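PDB 6NWZ: carbohydrate deacetylase Agd3 from Neosartorya fumigata, which removes acetyl groups from N-acetylated sugars of the exopolysaccharide galactosaminogalactan, probably using a bound metal ion, and is required for Aspergillus fumigatus biofilm formation. Local coordinates for residues Ser130-Gly135 against Pro173-Asn178; Ala186-Asn191 against Ser198-Ile203; Asp256-Thr261 against Asp368-Trp373; Asn305-Ile310 against His388-Glu393; Gln467-Trp472 against Leu602-Arg607. One frame throughout, in Å; residues are numbered along the deposited sequence.

Contact 1: residues Ser130-Gly135 against Pro173-Asn178. With NAG (2-acetamido-2-deoxy-beta-D-glucopyranose), chain C.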
# COMPACT_ATOMS: atom_id res chain seq x y z
N SER A 130 -23.50 18.80 20.89
CA SER A 130 -24.82 18.87 20.28
C SER A 130 -24.67 19.27 18.82
O SER A 130 -23.73 19.98 18.44
CB SER A 130 -25.73 19.86 20.98
OG SER A 130 -25.06 21.11 21.13
N ALA A 131 -25.60 18.80 18.00
CA ALA A 131 -25.57 19.14 16.59
C ALA A 131 -25.92 20.61 16.39
O ALA A 131 -26.82 21.14 17.05
CB ALA A 131 -26.55 18.26 15.81
N VAL A 132 -25.19 21.26 15.48
CA VAL A 132 -25.56 22.60 15.04
C VAL A 132 -26.93 22.59 14.37
O VAL A 132 -27.49 23.65 14.10
CB VAL A 132 -24.47 23.17 14.10
CG1 VAL A 132 -24.64 24.66 13.91
CG2 VAL A 132 -23.09 22.89 14.67
N ASN A 133 -27.45 21.39 14.09
CA ASN A 133 -28.79 21.05 13.62
C ASN A 133 -28.80 20.91 12.10
O ASN A 133 -28.93 21.89 11.37
CB ASN A 133 -29.86 22.06 14.07
CG ASN A 133 -30.56 21.65 15.37
OD1 ASN A 133 -30.00 20.90 16.18
ND2 ASN A 133 -31.78 22.14 15.57
N GLY A 134 -28.67 19.67 11.63
CA GLY A 134 -28.77 19.40 10.21
C GLY A 134 -27.79 18.36 9.70
O GLY A 134 -26.82 18.00 10.38
N GLY A 135 -28.04 17.86 8.50
CA GLY A 135 -27.11 16.94 7.87
C GLY A 135 -25.86 17.66 7.42
O GLY A 135 -25.54 18.77 7.84
N PRO A 173 -22.14 18.54 11.58
CA PRO A 173 -21.45 19.63 12.27
C PRO A 173 -21.96 19.78 13.70
O PRO A 173 -23.17 19.78 13.95
CB PRO A 173 -21.80 20.86 11.42
CG PRO A 173 -22.02 20.29 10.05
CD PRO A 173 -22.67 18.95 10.27
N ALA A 174 -21.03 19.88 14.64
CA ALA A 174 -21.34 19.77 16.06
C ALA A 174 -20.80 20.95 16.83
O ALA A 174 -20.00 21.75 16.33
CB ALA A 174 -20.78 18.46 16.64
N THR A 175 -21.23 21.04 18.09
CA THR A 175 -20.78 22.08 19.02
C THR A 175 -20.51 21.44 20.38
O THR A 175 -21.41 20.82 20.96
CB THR A 175 -21.83 23.18 19.16
OG1 THR A 175 -22.05 23.79 17.88
CG2 THR A 175 -21.36 24.24 20.15
N ILE A 176 -19.29 21.60 20.89
CA ILE A 176 -18.97 21.10 22.22
C ILE A 176 -19.78 21.86 23.25
O ILE A 176 -19.83 23.10 23.24
CB ILE A 176 -17.46 21.22 22.49
CG1 ILE A 176 -16.67 20.38 21.49
CG2 ILE A 176 -17.13 20.79 23.92
CD1 ILE A 176 -15.19 20.37 21.75
N SER A 177 -20.43 21.12 24.16
CA SER A 177 -21.35 21.73 25.11
C SER A 177 -20.75 21.98 26.48
O SER A 177 -21.22 22.88 27.19
CB SER A 177 -22.61 20.86 25.25
OG SER A 177 -22.26 19.50 25.47
N ASN A 178 -19.72 21.24 26.88
CA ASN A 178 -19.02 21.49 28.15
C ASN A 178 -17.54 21.26 27.90
O ASN A 178 -17.09 20.12 27.80
CB ASN A 178 -19.56 20.60 29.26
CG ASN A 178 -18.85 20.82 30.59
OD1 ASN A 178 -18.11 21.78 30.77
ND2 ASN A 178 -19.10 19.92 31.54
C1 NAG C . -18.48 20.01 32.85
C2 NAG C . -19.50 20.30 33.96
C3 NAG C . -18.81 20.31 35.32
C4 NAG C . -18.01 19.03 35.53
C5 NAG C . -17.04 18.83 34.37
C6 NAG C . -16.27 17.53 34.46
C7 NAG C . -21.51 21.70 33.79
C8 NAG C . -22.04 23.08 33.53
N2 NAG C . -20.18 21.56 33.72
O3 NAG C . -19.80 20.45 36.34
O4 NAG C . -17.26 19.12 36.74
O5 NAG C . -17.78 18.79 33.14
O6 NAG C . -17.12 16.40 34.35
O7 NAG C . -22.25 20.76 34.06
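S130 and T175 form one of just two rungs of a short antiparallel ribbon, the other being A131 with A174, and the chain beyond the second strand carries a sugar on N178. S130 and T175 are a hydrogen-bonded pair: S130 N gives to T175 O at 2.9 Å, and T175 N returns a bond to S130 O at 2.7 Å. A131 and A174 are a non-hydrogen-bonded pair whose small CB groups diverge, each reaching P123 in a neighbouring loop. The pairing persists for one bond beyond the strand, where V132 N meets P173 O at 2.9 Å and 163°. Having no N-H to place, P173 takes part through its carbonyl.

This two-stranded ribbon belongs to the sequence range of the carbohydrate-binding module CBM87, and P173 and I176 rest against strand 198-206. V132 adds its branched side chain to the contact. With CG1 opposite the backbone N (chi1 -165°), CG2 is swung back over the partner, 4.0 Å from P173 CB and 3.5 Å from T175 OG1; this methyl lies close to P173 O, the acceptor of the bond from V132 N. G134 adopts backbone angles at which a CB would run into the preceding carbonyl, which suits glycine as the chain turns away from the ribbon.

Past the strand, N178 begins an Asn-X-Ser sequon with S180. Its ND2 is joined covalently to C1 of the NAG at 1.5 Å, while N178 OD1 accepts from S180 N and thereby helps to fix the rotation of the amide that bears the glycan.

Contact 2: residues Ala186-Asn191 against Ser198-Ile203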
# COMPACT_ATOMS: atom_id res chain seq x y z
N ALA A 186 -10.81 17.84 15.61
CA ALA A 186 -11.01 18.05 14.18
C ALA A 186 -12.14 19.05 13.98
O ALA A 186 -13.00 19.23 14.85
CB ALA A 186 -11.32 16.74 13.45
N GLN A 187 -12.14 19.68 12.81
CA GLN A 187 -13.03 20.81 12.58
C GLN A 187 -13.49 20.83 11.13
O GLN A 187 -12.68 20.63 10.22
CB GLN A 187 -12.31 22.12 12.94
CG GLN A 187 -13.11 23.38 12.77
CD GLN A 187 -12.39 24.59 13.32
OE1 GLN A 187 -11.90 25.43 12.58
NE2 GLN A 187 -12.33 24.68 14.65
N PHE A 188 -14.79 21.03 10.93
CA PHE A 188 -15.34 21.22 9.59
C PHE A 188 -15.16 22.68 9.18
O PHE A 188 -15.57 23.59 9.90
CB PHE A 188 -16.82 20.85 9.54
CG PHE A 188 -17.09 19.39 9.74
CD1 PHE A 188 -16.51 18.45 8.90
CD2 PHE A 188 -17.93 18.95 10.75
CE1 PHE A 188 -16.76 17.10 9.08
CE2 PHE A 188 -18.19 17.61 10.93
CZ PHE A 188 -17.60 16.68 10.09
N ALA A 189 -14.56 22.88 8.01
CA ALA A 189 -14.41 24.22 7.48
C ALA A 189 -15.75 24.75 6.97
O ALA A 189 -16.65 23.97 6.65
CB ALA A 189 -13.38 24.23 6.35
N PRO A 190 -15.91 26.07 6.90
CA PRO A 190 -17.10 26.63 6.27
C PRO A 190 -17.16 26.25 4.79
O PRO A 190 -16.15 25.91 4.17
CB PRO A 190 -16.93 28.14 6.45
CG PRO A 190 -16.03 28.27 7.63
CD PRO A 190 -15.09 27.11 7.55
N ASN A 191 -18.37 26.30 4.24
CA ASN A 191 -18.56 25.95 2.84
C ASN A 191 -19.78 26.66 2.27
O ASN A 191 -20.16 27.73 2.76
CB ASN A 191 -18.70 24.43 2.67
CG ASN A 191 -19.90 23.86 3.40
OD1 ASN A 191 -20.48 24.52 4.27
ND2 ASN A 191 -20.29 22.64 3.05
N SER A 198 -17.10 24.30 12.51
CA SER A 198 -17.84 23.48 13.47
C SER A 198 -16.97 22.29 13.86
O SER A 198 -15.97 21.98 13.22
CB SER A 198 -19.18 23.02 12.89
OG SER A 198 -18.99 22.29 11.69
N THR A 199 -17.40 21.61 14.92
CA THR A 199 -16.65 20.49 15.48
C THR A 199 -16.92 19.22 14.69
O THR A 199 -18.07 18.87 14.41
CB THR A 199 -17.03 20.29 16.94
OG1 THR A 199 -16.59 21.42 17.71
CG2 THR A 199 -16.38 19.03 17.48
N ALA A 200 -15.84 18.51 14.34
CA ALA A 200 -15.94 17.27 13.59
C ALA A 200 -15.56 16.03 14.38
O ALA A 200 -16.10 14.96 14.11
CB ALA A 200 -15.05 17.34 12.34
N ALA A 201 -14.66 16.15 15.35
CA ALA A 201 -14.29 15.02 16.19
C ALA A 201 -13.84 15.56 17.54
O ALA A 201 -13.29 16.66 17.63
CB ALA A 201 -13.20 14.16 15.54
N VAL A 202 -14.08 14.77 18.59
CA VAL A 202 -13.82 15.19 19.96
C VAL A 202 -13.11 14.07 20.70
O VAL A 202 -13.06 12.92 20.25
CB VAL A 202 -15.10 15.58 20.72
CG1 VAL A 202 -15.79 16.76 20.05
CG2 VAL A 202 -16.06 14.40 20.82
N ILE A 203 -12.54 14.42 21.85
CA ILE A 203 -12.06 13.47 22.84
C ILE A 203 -12.75 13.79 24.16
O ILE A 203 -12.73 14.93 24.62
CB ILE A 203 -10.53 13.53 23.01
CG1 ILE A 203 -9.81 13.01 21.77
CG2 ILE A 203 -10.10 12.72 24.21
CD1 ILE A 203 -8.31 12.95 21.94
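The ring of F188 lies flat beneath A200, whose methyl sits almost centrally over one face: A200 CB is 3.4 Å from the ring centroid and 11° off the normal, a CH-pi contact. S198 comes to the same ring differently, with OG at the edge in the ring plane, 3.6 Å from F188 CD2. F188 holds CG beside its backbone N, opposite the carbonyl carbon (chi1 -68°), and this turns the ring along the partner strand to lie by A200. A small alanine suits the spot, since its single methyl meets the aromatic face without a longer chain to accommodate.

The two strands make a beta hairpin, and its register slips by one residue at a beta bulge. A186 pairs with A201 but Q187 with T199, so A200 is the extra residue and its side chain points toward the opposite strand. A200 N still finds A186 O at 3.0 Å, from well above the carbonyl plane. F188 and S198 exchange backbone bonds in both directions, S198 N reaching F188 O at 3.1 Å in the carbonyl plane.

A186 CB meets A201 CB at 3.8 Å, two methyls side by side on the face that also bears F188 and S198. On the other face Q187 and T199 direct their polar ends to the carboxylate of E184.

Contact 3: residues Asp256-Thr261 against Asp368-Trp373. With ZN (zinc ion), chain L.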
# COMPACT_ATOMS: atom_id res chain seq x y z
N ASP A 256 9.21 -2.74 -19.86
CA ASP A 256 9.48 -2.62 -21.29
C ASP A 256 10.75 -1.83 -21.60
O ASP A 256 10.88 -1.28 -22.70
CB ASP A 256 8.29 -2.00 -22.04
CG ASP A 256 7.03 -2.83 -21.92
OD1 ASP A 256 7.05 -3.86 -21.22
OD2 ASP A 256 6.02 -2.45 -22.55
N MET A 257 11.70 -1.78 -20.67
CA MET A 257 12.95 -1.08 -20.95
C MET A 257 13.73 -1.79 -22.04
O MET A 257 13.85 -3.02 -22.04
CB MET A 257 13.80 -0.95 -19.69
CG MET A 257 15.08 -0.15 -19.88
SD MET A 257 14.84 1.57 -20.39
CE MET A 257 13.85 2.19 -19.03
N PHE A 258 14.26 -1.00 -22.98
CA PHE A 258 14.97 -1.36 -24.20
C PHE A 258 14.02 -1.72 -25.33
O PHE A 258 14.47 -1.92 -26.45
CB PHE A 258 15.99 -2.51 -24.01
CG PHE A 258 17.20 -2.13 -23.20
CD1 PHE A 258 18.32 -1.61 -23.82
CD2 PHE A 258 17.20 -2.29 -21.83
CE1 PHE A 258 19.44 -1.26 -23.08
CE2 PHE A 258 18.31 -1.94 -21.08
CZ PHE A 258 19.43 -1.42 -21.71
N LEU A 259 12.71 -1.80 -25.09
CA LEU A 259 11.75 -2.09 -26.14
C LEU A 259 11.25 -0.80 -26.78
O LEU A 259 11.40 0.30 -26.25
CB LEU A 259 10.56 -2.88 -25.59
CG LEU A 259 10.77 -4.30 -25.09
CD1 LEU A 259 9.45 -4.93 -24.66
CD2 LEU A 259 11.46 -5.15 -26.14
N VAL A 260 10.64 -0.96 -27.96
CA VAL A 260 9.90 0.10 -28.63
C VAL A 260 8.42 -0.20 -28.47
O VAL A 260 7.98 -1.33 -28.72
CB VAL A 260 10.28 0.19 -30.12
CG1 VAL A 260 9.44 1.25 -30.82
CG2 VAL A 260 11.76 0.49 -30.28
N THR A 261 7.65 0.79 -28.05
CA THR A 261 6.22 0.63 -27.86
C THR A 261 5.48 1.56 -28.81
O THR A 261 5.95 2.67 -29.09
CB THR A 261 5.79 0.91 -26.40
OG1 THR A 261 6.02 2.28 -26.08
CG2 THR A 261 6.58 0.02 -25.42
N ASP A 368 24.32 -0.21 -28.67
CA ASP A 368 23.13 0.49 -28.23
C ASP A 368 23.53 1.60 -27.25
O ASP A 368 24.06 1.31 -26.17
CB ASP A 368 22.16 -0.49 -27.56
CG ASP A 368 20.76 0.08 -27.35
OD1 ASP A 368 20.61 1.31 -27.19
OD2 ASP A 368 19.80 -0.72 -27.36
N ASP A 369 23.28 2.85 -27.63
CA ASP A 369 23.61 3.97 -26.74
C ASP A 369 22.88 3.86 -25.41
O ASP A 369 23.43 4.23 -24.36
CB ASP A 369 23.25 5.30 -27.42
CG ASP A 369 24.07 5.56 -28.67
OD1 ASP A 369 24.68 4.61 -29.20
OD2 ASP A 369 24.11 6.73 -29.12
N LEU A 370 21.66 3.34 -25.42
CA LEU A 370 20.91 3.17 -24.19
C LEU A 370 21.53 2.12 -23.29
O LEU A 370 21.49 2.25 -22.06
CB LEU A 370 19.45 2.82 -24.51
CG LEU A 370 18.51 2.62 -23.32
CD1 LEU A 370 18.51 3.86 -22.45
CD2 LEU A 370 17.11 2.29 -23.81
N LEU A 371 22.13 1.08 -23.88
CA LEU A 371 22.78 0.05 -23.06
C LEU A 371 24.04 0.59 -22.40
O LEU A 371 24.25 0.40 -21.20
CB LEU A 371 23.13 -1.17 -23.90
CG LEU A 371 23.70 -2.23 -22.95
CD1 LEU A 371 22.65 -3.29 -22.65
CD2 LEU A 371 24.98 -2.84 -23.48
N ARG A 372 24.91 1.25 -23.18
CA ARG A 372 26.12 1.82 -22.60
C ARG A 372 25.80 2.78 -21.47
O ARG A 372 26.58 2.91 -20.52
CB ARG A 372 26.94 2.53 -23.67
CG ARG A 372 27.36 1.64 -24.82
CD ARG A 372 28.47 2.28 -25.64
NE ARG A 372 28.16 3.65 -26.03
CZ ARG A 372 27.42 3.97 -27.09
NH1 ARG A 372 26.90 3.01 -27.86
NH2 ARG A 372 27.18 5.24 -27.38
N TRP A 373 24.65 3.47 -21.54
CA TRP A 373 24.24 4.31 -20.42
C TRP A 373 23.84 3.46 -19.22
O TRP A 373 24.29 3.72 -18.10
CB TRP A 373 23.08 5.22 -20.84
CG TRP A 373 22.76 6.25 -19.80
CD1 TRP A 373 23.29 7.50 -19.70
CD2 TRP A 373 21.84 6.11 -18.71
NE1 TRP A 373 22.75 8.16 -18.61
CE2 TRP A 373 21.86 7.32 -17.99
CE3 TRP A 373 21.00 5.08 -18.28
CZ2 TRP A 373 21.07 7.53 -16.86
CZ3 TRP A 373 20.22 5.29 -17.16
CH2 TRP A 373 20.26 6.50 -16.46
ZN ZN L . 5.79 -5.31 -20.71
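F258 pushes the rim of its ring into a hollow on the first turn of helix 369-375, a hollow walled by L370, L371 and the carboxylate of D368. The leading atom is CE1, which comes within 3.6 Å of L371 CA; this backbone carbon meets the ring at its edge, in plane. L371 extends CD1 alongside, 3.8 Å from F258 CZ, and L370 leans over one face of the ring, its CD2 at 4.1 Å from F258 CD1. The second bump is M257. Its chain, bent at chi2 and chi3, curls back to set SD 4.2 Å from L370 CD2, and this one methyl of L370 touches both the sulfur and the ring. Leucines suit these walls because their forked ends fill space beside a flat group.

The ring is delivered by a type II beta turn from D256 to L259, closed by L259 N to D256 O at 3.1 Å, in which F258 takes a positive phi of 82°. D368 caps the helix at its N-cap position, OD1 accepting from L370 N at 2.9 Å, while OD2 meets the edge of the F258 ring and forms a salt bridge with R272.

At the head of the same turn D256 OD1 binds zinc at 2.0 Å, as in the Asp-His-His sites of other metal-dependent polysaccharide deacetylases. Across the segments the contact is largely apolar, with no hydrogen bond: M257 and F258, next to D256 in the chain, are buried against the helix, consistent with a firmly seated turn.

Contact 4: residues Asn305-Ile310 against His388-Glu393. With ZN (zinc ion), chain L.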
# COMPACT_ATOMS: atom_id res chain seq x y z
N ASN A 305 14.02 -5.84 -21.07
CA ASN A 305 13.85 -6.86 -22.10
C ASN A 305 15.13 -6.88 -22.93
O ASN A 305 15.35 -6.01 -23.77
CB ASN A 305 12.64 -6.56 -22.97
CG ASN A 305 11.36 -6.54 -22.19
OD1 ASN A 305 10.91 -5.49 -21.74
ND2 ASN A 305 10.75 -7.71 -22.02
N GLY A 306 15.97 -7.90 -22.69
CA GLY A 306 17.27 -7.94 -23.34
C GLY A 306 17.20 -7.96 -24.85
O GLY A 306 18.08 -7.41 -25.52
N ASN A 307 16.17 -8.59 -25.42
CA ASN A 307 16.08 -8.68 -26.87
C ASN A 307 15.93 -7.31 -27.51
O ASN A 307 16.37 -7.10 -28.65
CB ASN A 307 14.92 -9.59 -27.28
CG ASN A 307 14.91 -9.92 -28.76
OD1 ASN A 307 15.81 -10.59 -29.27
ND2 ASN A 307 13.88 -9.46 -29.46
N GLY A 308 15.33 -6.35 -26.80
CA GLY A 308 15.27 -4.99 -27.30
C GLY A 308 16.64 -4.36 -27.44
O GLY A 308 16.84 -3.46 -28.26
N ASN A 309 17.61 -4.82 -26.64
CA ASN A 309 18.97 -4.34 -26.78
C ASN A 309 19.63 -4.92 -28.03
O ASN A 309 20.33 -4.21 -28.76
CB ASN A 309 19.78 -4.69 -25.53
CG ASN A 309 21.26 -4.43 -25.69
OD1 ASN A 309 22.08 -5.34 -25.55
ND2 ASN A 309 21.62 -3.19 -25.99
N ILE A 310 19.42 -6.21 -28.29
CA ILE A 310 20.02 -6.83 -29.47
C ILE A 310 19.40 -6.28 -30.75
O ILE A 310 20.10 -6.04 -31.74
CB ILE A 310 19.90 -8.36 -29.39
CG1 ILE A 310 20.43 -8.88 -28.05
CG2 ILE A 310 20.65 -9.01 -30.56
CD1 ILE A 310 21.91 -8.62 -27.83
N HIS A 388 12.22 -8.67 -17.20
CA HIS A 388 10.89 -8.58 -17.80
C HIS A 388 10.77 -9.53 -18.99
O HIS A 388 10.03 -9.26 -19.94
CB HIS A 388 10.60 -7.13 -18.21
CG HIS A 388 9.15 -6.85 -18.47
ND1 HIS A 388 8.15 -7.24 -17.61
CD2 HIS A 388 8.55 -6.18 -19.48
CE1 HIS A 388 6.98 -6.84 -18.09
NE2 HIS A 388 7.20 -6.20 -19.22
N THR A 389 11.50 -10.65 -18.92
CA THR A 389 11.69 -11.65 -19.99
C THR A 389 12.50 -11.10 -21.15
O THR A 389 12.65 -9.88 -21.31
CB THR A 389 10.35 -12.20 -20.50
OG1 THR A 389 9.65 -11.19 -21.23
CG2 THR A 389 9.51 -12.70 -19.35
N PHE A 390 13.03 -12.00 -21.98
CA PHE A 390 13.98 -11.59 -23.01
C PHE A 390 13.28 -10.88 -24.16
O PHE A 390 13.58 -9.73 -24.48
CB PHE A 390 14.78 -12.80 -23.50
CG PHE A 390 15.95 -12.45 -24.38
CD1 PHE A 390 17.00 -11.69 -23.90
CD2 PHE A 390 15.99 -12.88 -25.70
CE1 PHE A 390 18.08 -11.37 -24.72
CE2 PHE A 390 17.06 -12.57 -26.52
CZ PHE A 390 18.10 -11.81 -26.03
N THR A 391 12.32 -11.55 -24.79
CA THR A 391 11.67 -11.04 -25.99
C THR A 391 10.30 -10.45 -25.74
O THR A 391 9.66 -9.98 -26.68
CB THR A 391 11.56 -12.15 -27.05
OG1 THR A 391 10.45 -13.00 -26.73
CG2 THR A 391 12.82 -12.97 -27.07
N HIS A 392 9.83 -10.46 -24.49
CA HIS A 392 8.49 -9.99 -24.13
C HIS A 392 7.39 -10.85 -24.75
O HIS A 392 6.29 -10.36 -25.03
CB HIS A 392 8.30 -8.51 -24.49
CG HIS A 392 7.12 -7.88 -23.84
ND1 HIS A 392 5.82 -8.17 -24.21
CD2 HIS A 392 7.03 -6.97 -22.84
CE1 HIS A 392 4.98 -7.47 -23.47
NE2 HIS A 392 5.69 -6.73 -22.63
N GLU A 393 7.68 -12.13 -24.98
CA GLU A 393 6.68 -13.04 -25.53
C GLU A 393 5.57 -13.27 -24.52
O GLU A 393 5.83 -13.56 -23.34
CB GLU A 393 7.32 -14.37 -25.91
CG GLU A 393 6.33 -15.42 -26.42
CD GLU A 393 6.97 -16.77 -26.69
OE1 GLU A 393 8.17 -16.93 -26.36
OE2 GLU A 393 6.29 -17.66 -27.24
ZN ZN L . 5.79 -5.31 -20.71
O HOH W 1 11.85 -8.03 -28.45
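N305 turns its amide toward the loop carrying two zinc ligands. Its ND2 lies 2.7 Å from H388 O and makes a weak hydrogen bond to T389 O, while OD1 lies at the edge of the H388 imidazole, in its plane, 3.3 Å from CD2. With CG set beside its own backbone N (chi1 -61°), this short amide can meet backbone and ring together.

G306 follows, and the absence of a side chain suits the close approach of F390, whose CE1 is 3.5 Å from G306 C. N307, in the first turn of the helix, faces the loop: its N-H gives to F390 O at 3.0 Å from above the carbonyl plane. N307 CB covers a face of the F390 ring in a CH-pi contact. The polar end of N307 is occupied as well, OD1 accepting from I328 N and ND2 giving to a water that reaches T391 O weakly. Further along, I310 CG1 touches the ring at CZ, while W413 of helix 400-417 also packs on F390.

H388 NE2 and H392 NE2 bind the zinc at 2.2 and 2.4 Å, with D256 as a further ligand. N305 lies in the second shell, and its weak bond to T389 O and contact with the H388 ring are consistent with a part in positioning the loop.

Contact 5: residues Gln467-Trp472 against Leu602-Arg607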
# COMPACT_ATOMS: atom_id res chain seq x y z
N GLN A 467 -7.59 -13.67 -1.60
CA GLN A 467 -9.00 -13.53 -1.25
C GLN A 467 -9.26 -13.68 0.25
O GLN A 467 -10.42 -13.69 0.66
CB GLN A 467 -9.84 -14.54 -2.03
CG GLN A 467 -9.84 -14.31 -3.52
CD GLN A 467 -10.25 -12.90 -3.89
OE1 GLN A 467 -9.60 -12.24 -4.70
NE2 GLN A 467 -11.34 -12.43 -3.29
N GLN A 468 -8.21 -13.78 1.07
CA GLN A 468 -8.38 -13.90 2.51
C GLN A 468 -7.87 -12.69 3.28
O GLN A 468 -8.34 -12.47 4.40
CB GLN A 468 -7.66 -15.16 3.03
CG GLN A 468 -7.08 -16.08 1.96
CD GLN A 468 -8.14 -16.76 1.12
OE1 GLN A 468 -9.29 -16.90 1.54
NE2 GLN A 468 -7.76 -17.18 -0.08
N ASN A 469 -6.95 -11.92 2.71
CA ASN A 469 -6.39 -10.76 3.39
C ASN A 469 -5.64 -9.93 2.35
O ASN A 469 -4.76 -10.46 1.67
CB ASN A 469 -5.45 -11.17 4.53
CG ASN A 469 -5.02 -9.99 5.39
OD1 ASN A 469 -4.85 -8.87 4.91
ND2 ASN A 469 -4.85 -10.24 6.68
N ALA A 470 -6.00 -8.65 2.25
CA ALA A 470 -5.38 -7.80 1.24
C ALA A 470 -3.89 -7.65 1.46
O ALA A 470 -3.14 -7.40 0.51
CB ALA A 470 -6.06 -6.43 1.24
N MET A 471 -3.43 -7.79 2.70
CA MET A 471 -2.02 -7.64 3.04
C MET A 471 -1.19 -8.84 2.63
O MET A 471 0.03 -8.83 2.85
CB MET A 471 -1.87 -7.39 4.54
CG MET A 471 -2.68 -6.21 5.06
SD MET A 471 -2.07 -4.59 4.53
CE MET A 471 -3.61 -3.69 4.39
N TRP A 472 -1.80 -9.88 2.03
CA TRP A 472 -1.11 -11.11 1.67
C TRP A 472 -0.95 -11.22 0.15
O TRP A 472 -1.77 -10.71 -0.61
CB TRP A 472 -1.87 -12.34 2.17
CG TRP A 472 -2.02 -12.42 3.66
CD1 TRP A 472 -1.40 -11.63 4.59
CD2 TRP A 472 -2.84 -13.33 4.38
NE1 TRP A 472 -1.79 -12.00 5.85
CE2 TRP A 472 -2.68 -13.04 5.75
CE3 TRP A 472 -3.71 -14.36 4.01
CZ2 TRP A 472 -3.34 -13.75 6.75
CZ3 TRP A 472 -4.37 -15.06 5.00
CH2 TRP A 472 -4.18 -14.75 6.35
N LEU A 602 5.79 -12.08 2.07
CA LEU A 602 5.81 -13.44 2.59
C LEU A 602 5.89 -13.44 4.12
O LEU A 602 5.17 -14.19 4.78
CB LEU A 602 6.97 -14.22 1.99
CG LEU A 602 6.97 -15.72 2.29
CD1 LEU A 602 5.80 -16.41 1.61
CD2 LEU A 602 8.28 -16.32 1.83
N ALA A 603 6.77 -12.61 4.68
CA ALA A 603 6.90 -12.55 6.13
C ALA A 603 5.62 -12.06 6.79
O ALA A 603 5.23 -12.57 7.85
CB ALA A 603 8.09 -11.66 6.51
N ARG A 604 4.97 -11.06 6.20
CA ARG A 604 3.68 -10.61 6.71
C ARG A 604 2.68 -11.76 6.72
O ARG A 604 1.97 -11.98 7.71
CB ARG A 604 3.15 -9.45 5.88
CG ARG A 604 1.68 -9.13 6.13
CD ARG A 604 1.48 -8.62 7.55
NE ARG A 604 0.09 -8.75 7.99
CZ ARG A 604 -0.76 -7.74 8.13
NH1 ARG A 604 -0.37 -6.50 7.85
NH2 ARG A 604 -1.99 -7.96 8.54
N TYR A 605 2.62 -12.51 5.62
CA TYR A 605 1.68 -13.62 5.54
C TYR A 605 2.00 -14.70 6.57
O TYR A 605 1.10 -15.31 7.15
CB TYR A 605 1.67 -14.20 4.13
CG TYR A 605 0.97 -15.53 4.01
CD1 TYR A 605 -0.41 -15.60 3.88
CD2 TYR A 605 1.69 -16.72 4.03
CE1 TYR A 605 -1.05 -16.82 3.78
CE2 TYR A 605 1.05 -17.94 3.93
CZ TYR A 605 -0.32 -17.99 3.80
OH TYR A 605 -0.95 -19.20 3.70
N GLN A 606 3.29 -14.95 6.81
CA GLN A 606 3.68 -16.06 7.67
C GLN A 606 3.44 -15.74 9.15
O GLN A 606 2.85 -16.54 9.87
CB GLN A 606 5.14 -16.43 7.42
CG GLN A 606 5.35 -17.21 6.14
CD GLN A 606 6.78 -17.66 5.96
OE1 GLN A 606 7.69 -17.15 6.62
NE2 GLN A 606 7.00 -18.62 5.08
N ARG A 607 3.90 -14.57 9.61
CA ARG A 607 3.70 -14.21 11.01
C ARG A 607 2.23 -14.04 11.36
O ARG A 607 1.88 -14.13 12.54
CB ARG A 607 4.46 -12.92 11.35
CG ARG A 607 3.95 -11.68 10.66
CD ARG A 607 4.63 -10.44 11.21
NE ARG A 607 4.27 -9.24 10.46
CZ ARG A 607 4.95 -8.78 9.42
NH1 ARG A 607 6.04 -9.42 9.01
NH2 ARG A 607 4.55 -7.69 8.79
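The indole of W472 is covered on both faces. N469 CB, from its own loop, lies over the centre of one, and Y605 approaches the other with its ring edge, CD1 coming 3.4 Å from W472 CD2. The pair is T-shaped: the planes stand at 90° and the centroids of the phenol and the six-membered indole ring are 4.9 Å apart. Y605 CA adds a CH-pi contact 4.0 Å from the centroid of the five-membered ring.

A third flat group, the guanidinium of R604, has M471 over one face, with M471 CG 3.6 Å from R604 NH1. R604 suits the place because its long chain, bent at chi2 (66°), lays apolar carbons along the loop and leaves N-H groups around its rim for polar partners.

The loop is shaped by a type I turn from N469 to W472, and N469 OD1 makes an Asx turn by accepting from M471 N at 2.8 Å. The loop packs on the last turns of helix 594-607 in the deacetylase range, while M471 also touches helix 34-47.

No hydrogen bond crosses between the two segments, but D608 accepts from both W472 NE1 and R604 NE, the latter as a salt bridge. One carboxylate thus ties the indole and the guanidinium together, and its negative charge is matched by the arginine.

Overall arrangement
The contacts fall into two pairs and a single one between. Contacts 1 and 2 lie in the CBM87 range with centres about 10 Å apart, and A174 O of the first probably accepts from T199 N of the second at 3.0 Å. Contacts 3 and 4, their centres also about 10 Å apart, interlock along the chain and supply the three protein ligands of one zinc ion; M257 O probably accepts a hydrogen bond from N305 N at 3.0 Å. Their centres lie about 62 and 63 Å from that of contact 1, across the centre of the chain. Contact 5 is more central, its centre about 36 Å from those of contacts 2 and 3, and its M471 side chain comes about 9 Å from that of H534, a ligand of another zinc.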